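Local coordinates for uncharacterized protein (Nostoc punctiforme, PDB 2QDR) that is of unknown function but, as a double-stranded beta-helix protein of the cupin clan, has been proposed to be a dioxygenase, at residues Gly71-Ile76 against Leu166-Ala171; Phe102-Gly107 against Gly144-Leu149. All coordinates share one frame; numbering follows the deposited sequence.

Overall arrangement
Both contacts lie on the same side of the chain; their centres are about 22 Å (contact 1) and 21 Å (contact 2) from the centre of the chain and about 11 Å apart. Contact 1 is a surface contact: the loop between strands 64-67 and 79-86 rests on the ring of Y168, with selenium, carbonyl and proline ring carbon atoms around it. Contact 2 is partly buried and joins strands 103-104 and 146-149 of a four-stranded antiparallel sheet by backbone hydrogen bonds, with the F102-W146 edge-to-face pair and A104 on one face. They share no segment, yet they meet: Y168 OH hydrogen-bonds S106 O at 2.6 Å, and I76 packs on E103 O.

Contact 1 (Gly71-Ile76 against Leu166-Ala171)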
loop_
_atom_site.group_PDB
_atom_site.type_symbol
_atom_site.label_atom_id
_atom_site.label_comp_id
_atom_site.label_asym_id
_atom_site.label_seq_id
_atom_site.Cartn_x
_atom_site.Cartn_y
_atom_site.Cartn_z
ATOM N N GLY A 71 -49.879 12.248 -19.042
ATOM C CA GLY A 71 -49.440 12.698 -20.367
ATOM C C GLY A 71 -49.260 11.576 -21.388
ATOM O O GLY A 71 -49.221 11.839 -22.585
HETATM N N MSE A 72 -49.160 10.331 -20.927
HETATM C CA MSE A 72 -48.993 9.166 -21.779
HETATM C C MSE A 72 -50.255 8.946 -22.594
HETATM O O MSE A 72 -51.333 9.262 -22.097
HETATM C CB MSE A 72 -48.775 7.950 -20.879
HETATM C CG MSE A 72 -48.329 6.672 -21.513
HETATM SE SE MSE A 72 -46.459 6.749 -22.041
HETATM C CE MSE A 72 -45.569 6.828 -20.322
ATOM N N PRO A 73 -50.146 8.463 -23.855
ATOM C CA PRO A 73 -51.387 8.211 -24.598
ATOM C C PRO A 73 -52.254 7.201 -23.833
ATOM O O PRO A 73 -51.722 6.235 -23.271
ATOM C CB PRO A 73 -50.898 7.648 -25.936
ATOM C CG PRO A 73 -49.513 8.148 -26.079
ATOM C CD PRO A 73 -48.961 8.178 -24.685
ATOM N N ASP A 74 -53.561 7.447 -23.777
ATOM C CA ASP A 74 -54.470 6.551 -23.004
ATOM C C ASP A 74 -54.568 5.108 -23.543
ATOM O O ASP A 74 -54.842 4.204 -22.751
ATOM C CB ASP A 74 -55.870 7.187 -22.749
ATOM C CG ASP A 74 -56.550 7.671 -23.992
ATOM O OD1 ASP A 74 -55.961 7.550 -25.085
ATOM O OD2 ASP A 74 -57.672 8.201 -23.864
ATOM N N ASN A 75 -54.281 4.879 -24.832
ATOM C CA ASN A 75 -54.304 3.518 -25.411
ATOM C C ASN A 75 -53.187 2.576 -24.885
ATOM O O ASN A 75 -53.309 1.352 -24.994
ATOM C CB ASN A 75 -54.299 3.565 -26.962
ATOM C CG ASN A 75 -53.041 4.225 -27.570
ATOM O OD1 ASN A 75 -52.044 4.488 -26.902
ATOM N ND2 ASN A 75 -53.106 4.482 -28.865
ATOM N N ILE A 76 -52.127 3.152 -24.305
ATOM C CA ILE A 76 -50.992 2.396 -23.765
ATOM C C ILE A 76 -51.469 1.467 -22.645
ATOM O O ILE A 76 -52.409 1.807 -21.932
ATOM C CB ILE A 76 -49.837 3.350 -23.272
ATOM C CG1 ILE A 76 -49.339 4.283 -24.409
ATOM C CG2 ILE A 76 -48.669 2.555 -22.653
ATOM C CD1 ILE A 76 -48.803 3.602 -25.674
ATOM N N LEU A 166 -43.884 14.285 -12.095
ATOM C CA LEU A 166 -43.432 13.755 -13.387
ATOM C C LEU A 166 -44.582 13.595 -14.389
ATOM O O LEU A 166 -45.676 13.146 -14.036
ATOM C CB LEU A 166 -42.645 12.442 -13.186
ATOM C CG LEU A 166 -41.966 11.811 -14.428
ATOM C CD1 LEU A 166 -40.775 10.926 -14.060
ATOM C CD2 LEU A 166 -42.957 11.054 -15.350
ATOM N N GLU A 167 -44.303 13.964 -15.639
ATOM C CA GLU A 167 -45.269 13.895 -16.715
ATOM C C GLU A 167 -44.575 13.587 -18.052
ATOM O O GLU A 167 -43.495 14.095 -18.312
ATOM C CB GLU A 167 -46.001 15.240 -16.735
ATOM C CG GLU A 167 -47.140 15.410 -17.734
ATOM C CD GLU A 167 -47.856 16.757 -17.601
ATOM O OE1 GLU A 167 -47.796 17.371 -16.507
ATOM O OE2 GLU A 167 -48.513 17.181 -18.586
ATOM N N TYR A 168 -45.182 12.732 -18.875
ATOM C CA TYR A 168 -44.643 12.386 -20.191
ATOM C C TYR A 168 -45.047 13.460 -21.211
ATOM O O TYR A 168 -46.137 14.033 -21.131
ATOM C CB TYR A 168 -45.124 10.993 -20.666
ATOM C CG TYR A 168 -44.904 10.729 -22.152
ATOM C CD1 TYR A 168 -43.718 10.184 -22.637
ATOM C CD2 TYR A 168 -45.901 11.056 -23.080
ATOM C CE1 TYR A 168 -43.543 9.967 -24.010
ATOM C CE2 TYR A 168 -45.732 10.858 -24.435
ATOM C CZ TYR A 168 -44.562 10.320 -24.897
ATOM O OH TYR A 168 -44.443 10.141 -26.246
ATOM N N LYS A 169 -44.149 13.711 -22.160
ATOM C CA LYS A 169 -44.351 14.645 -23.253
ATOM C C LYS A 169 -43.603 14.080 -24.454
ATOM O O LYS A 169 -42.458 13.638 -24.323
ATOM C CB LYS A 169 -43.888 16.072 -22.915
ATOM C CG LYS A 169 -44.783 16.882 -21.946
ATOM C CD LYS A 169 -46.207 17.093 -22.519
ATOM C CE LYS A 169 -47.084 18.043 -21.696
ATOM N NZ LYS A 169 -46.636 19.463 -21.769
ATOM N N TYR A 170 -44.270 14.048 -25.607
ATOM C CA TYR A 170 -43.667 13.555 -26.837
ATOM C C TYR A 170 -42.675 14.583 -27.356
ATOM O O TYR A 170 -42.979 15.765 -27.385
ATOM C CB TYR A 170 -44.724 13.276 -27.915
ATOM C CG TYR A 170 -44.111 12.803 -29.221
ATOM C CD1 TYR A 170 -43.562 11.518 -29.322
ATOM C CD2 TYR A 170 -44.080 13.622 -30.353
ATOM C CE1 TYR A 170 -42.986 11.061 -30.497
ATOM C CE2 TYR A 170 -43.508 13.170 -31.554
ATOM C CZ TYR A 170 -42.961 11.881 -31.613
ATOM O OH TYR A 170 -42.387 11.396 -32.775
ATOM N N ALA A 171 -41.489 14.119 -27.737
ATOM C CA ALA A 171 -40.437 14.970 -28.267
ATOM C C ALA A 171 -39.558 14.148 -29.202
ATOM O O ALA A 171 -39.323 12.974 -28.957
ATOM C CB ALA A 171 -39.607 15.559 -27.140
#
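The selenomethionine M72 lies against the aromatic ring of Y168 in a Met-aromatic contact where the loop segment 71-76 meets strand 168-169, on the surface of this cupin-type double-stranded beta-helix protein. SE sits 4.4 Å from the centroid of the Y168 ring, over one face and somewhat toward the rim, only 15° off the ring normal. The M72 side chain starts out extended, with CG anti to the backbone N, and then folds back at chi2 (74°) to bring SE over the ring. On the other partner, the bond from CA to CB of Y168 points to the loop, and CG stands anti to the backbone N (chi1 165°).

M72 CE lies 4.2 Å from CB of Y168, an apolar contact. A second one comes from the next residue: P73 CD approaches Y168 CE2 to 4.2 Å, obliquely to the ring. P105, outside the two segments, also packs against both M72 and Y168. From P73 to I76 the chain makes a type I beta turn, in which I76 N donates to P73 O over 3.3 Å.

Polar groups border the ring too. The Y168 hydroxyl hydrogen-bonds S106 O, again outside these segments. The main chain of Y168 bonds to R70, the residue before G71, while K169 pairs with I108 of strand 108-109. G71 is the loop residue whose CA is nearest that of Y168, and its positive phi is one that glycine adopts readily. The carbonyl at this residue meets the ring near its plane, at the edge: G71 O is 3.4 Å from Y168 CD2.

Contact 2 (Phe102-Gly107 against Gly144-Leu149); sequences FEAPSG and GSWKVL
A104 and W146 form the hydrogen-bonded pair of an antiparallel ladder between strand 103-104, an outermost strand of its four-stranded sheet within this chain, and strand 146-149. Both polar groups of the A104 backbone are engaged. A104 N donates to W146 O over 2.7 Å, almost straight at 179°. A104 O takes the N-H of W146 in return, 3.0 Å from W146 N. A third bond extends the ladder past E103 and K147, the non-hydrogen-bonded pair: V148 N gives its hydrogen to F102 O over 3.2 Å. Weaker CA-H contacts supplement two of these acceptors, from E103 CA to W146 O and from S145 CA to A104 O.

The other edge of segment 144-149 is taken too: S145, K147 and L149 bond through the backbone to G125, Q123 and A121.

W146 has its CG between the backbone N and the carbonyl carbon (chi1 59°), and its indole leans toward the partner strand. A104 CB lies over the five-membered ring, 3.7 Å from its centroid, a CH-pi contact. On the same face, F102 turns its edge toward the six-membered ring: the planes stand at 61° and F102 CE2 comes within 3.6 Å of W146 CZ3. F102 CB also packs on V148 CG2, and L98 of strand 92-98 adjoins both W146 and V148.

E103 and K147 share the other face, E103 OE2 lying 5.9 Å from K147 NZ, too far for a salt bridge. The pairing therefore rests on main-chain bonds and a buried aromatic face, with the opposite charges probably adding at most a weak long-range attraction.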
loop_
_atom_site.group_PDB
_atom_site.type_symbol
_atom_site.label_atom_id
_atom_site.label_comp_id
_atom_site.label_asym_id
_atom_site.label_seq_id
_atom_site.Cartn_x
_atom_site.Cartn_y
_atom_site.Cartn_z
ATOM N N PHE A 102 -46.481 -4.678 -22.439
ATOM C CA PHE A 102 -46.336 -3.234 -22.228
ATOM C C PHE A 102 -45.410 -2.667 -23.290
ATOM O O PHE A 102 -44.367 -3.248 -23.576
ATOM C CB PHE A 102 -45.802 -2.921 -20.831
ATOM C CG PHE A 102 -45.654 -1.450 -20.546
ATOM C CD1 PHE A 102 -46.726 -0.714 -20.056
ATOM C CD2 PHE A 102 -44.439 -0.804 -20.745
ATOM C CE1 PHE A 102 -46.599 0.643 -19.788
ATOM C CE2 PHE A 102 -44.301 0.551 -20.478
ATOM C CZ PHE A 102 -45.387 1.276 -19.998
ATOM N N GLU A 103 -45.819 -1.545 -23.877
ATOM C CA GLU A 103 -45.058 -0.891 -24.928
ATOM C C GLU A 103 -45.447 0.587 -24.914
ATOM O O GLU A 103 -46.629 0.912 -25.027
ATOM C CB GLU A 103 -45.329 -1.576 -26.263
ATOM C CG GLU A 103 -44.481 -1.073 -27.412
ATOM C CD GLU A 103 -44.586 -1.949 -28.657
ATOM O OE1 GLU A 103 -45.438 -2.865 -28.702
ATOM O OE2 GLU A 103 -43.799 -1.720 -29.597
ATOM N N ALA A 104 -44.454 1.456 -24.720
ATOM C CA ALA A 104 -44.654 2.901 -24.654
ATOM C C ALA A 104 -43.835 3.622 -25.730
ATOM O O ALA A 104 -42.800 3.104 -26.183
ATOM C CB ALA A 104 -44.288 3.417 -23.266
ATOM N N PRO A 105 -44.285 4.829 -26.131
ATOM C CA PRO A 105 -43.587 5.581 -27.155
ATOM C C PRO A 105 -42.408 6.352 -26.585
ATOM O O PRO A 105 -42.238 6.440 -25.365
ATOM C CB PRO A 105 -44.659 6.549 -27.647
ATOM C CG PRO A 105 -45.445 6.842 -26.437
ATOM C CD PRO A 105 -45.454 5.578 -25.630
ATOM N N SER A 106 -41.613 6.902 -27.497
ATOM C CA SER A 106 -40.453 7.697 -27.164
ATOM C C SER A 106 -40.919 9.063 -26.696
ATOM O O SER A 106 -42.049 9.471 -26.982
ATOM C CB SER A 106 -39.560 7.853 -28.393
ATOM O OG SER A 106 -40.270 8.484 -29.452
ATOM N N GLY A 107 -40.038 9.769 -25.999
ATOM C CA GLY A 107 -40.336 11.102 -25.493
ATOM C C GLY A 107 -39.466 11.448 -24.320
ATOM O O GLY A 107 -38.437 10.809 -24.102
ATOM N N GLY A 144 -36.034 6.468 -26.230
ATOM C CA GLY A 144 -36.723 5.905 -27.389
ATOM C C GLY A 144 -37.919 5.079 -26.923
ATOM O O GLY A 144 -38.276 5.117 -25.737
ATOM N N SER A 145 -38.550 4.343 -27.848
ATOM C CA SER A 145 -39.685 3.479 -27.507
ATOM C C SER A 145 -39.206 2.463 -26.480
ATOM O O SER A 145 -38.090 1.946 -26.603
ATOM C CB SER A 145 -40.234 2.690 -28.705
ATOM O OG SER A 145 -40.672 3.506 -29.773
ATOM N N TRP A 146 -40.035 2.178 -25.480
ATOM C CA TRP A 146 -39.652 1.225 -24.437
ATOM C C TRP A 146 -40.750 0.178 -24.199
ATOM O O TRP A 146 -41.927 0.460 -24.399
ATOM C CB TRP A 146 -39.171 1.976 -23.169
ATOM C CG TRP A 146 -40.124 2.905 -22.529
ATOM C CD1 TRP A 146 -40.560 4.104 -23.019
ATOM C CD2 TRP A 146 -40.671 2.784 -21.220
ATOM N NE1 TRP A 146 -41.407 4.702 -22.121
ATOM C CE2 TRP A 146 -41.485 3.915 -21.002
ATOM C CE3 TRP A 146 -40.582 1.811 -20.219
ATOM C CZ2 TRP A 146 -42.212 4.098 -19.821
ATOM C CZ3 TRP A 146 -41.295 1.994 -19.047
ATOM C CH2 TRP A 146 -42.104 3.129 -18.858
ATOM N N LYS A 147 -40.331 -1.029 -23.813
ATOM C CA LYS A 147 -41.233 -2.171 -23.622
ATOM C C LYS A 147 -40.734 -3.225 -22.648
ATOM O O LYS A 147 -39.553 -3.244 -22.297
ATOM C CB LYS A 147 -41.421 -2.883 -24.972
ATOM C CG LYS A 147 -40.104 -3.444 -25.566
ATOM C CD LYS A 147 -40.282 -4.068 -26.924
ATOM C CE LYS A 147 -38.926 -4.476 -27.479
ATOM N NZ LYS A 147 -39.025 -5.096 -28.824
ATOM N N VAL A 148 -41.643 -4.120 -22.255
ATOM C CA VAL A 148 -41.321 -5.223 -21.361
ATOM C C VAL A 148 -40.865 -6.383 -22.249
ATOM O O VAL A 148 -41.465 -6.638 -23.289
ATOM C CB VAL A 148 -42.497 -5.622 -20.443
ATOM C CG1 VAL A 148 -42.182 -6.887 -19.650
ATOM C CG2 VAL A 148 -42.824 -4.491 -19.479
ATOM N N LEU A 149 -39.802 -7.068 -21.820
ATOM C CA LEU A 149 -39.210 -8.189 -22.539
ATOM C C LEU A 149 -39.526 -9.532 -21.919
ATOM O O LEU A 149 -39.925 -9.616 -20.756
ATOM C CB LEU A 149 -37.689 -8.048 -22.538
ATOM C CG LEU A 149 -37.073 -6.848 -23.243
ATOM C CD1 LEU A 149 -35.588 -6.769 -22.900
ATOM C CD2 LEU A 149 -37.298 -6.925 -24.748
#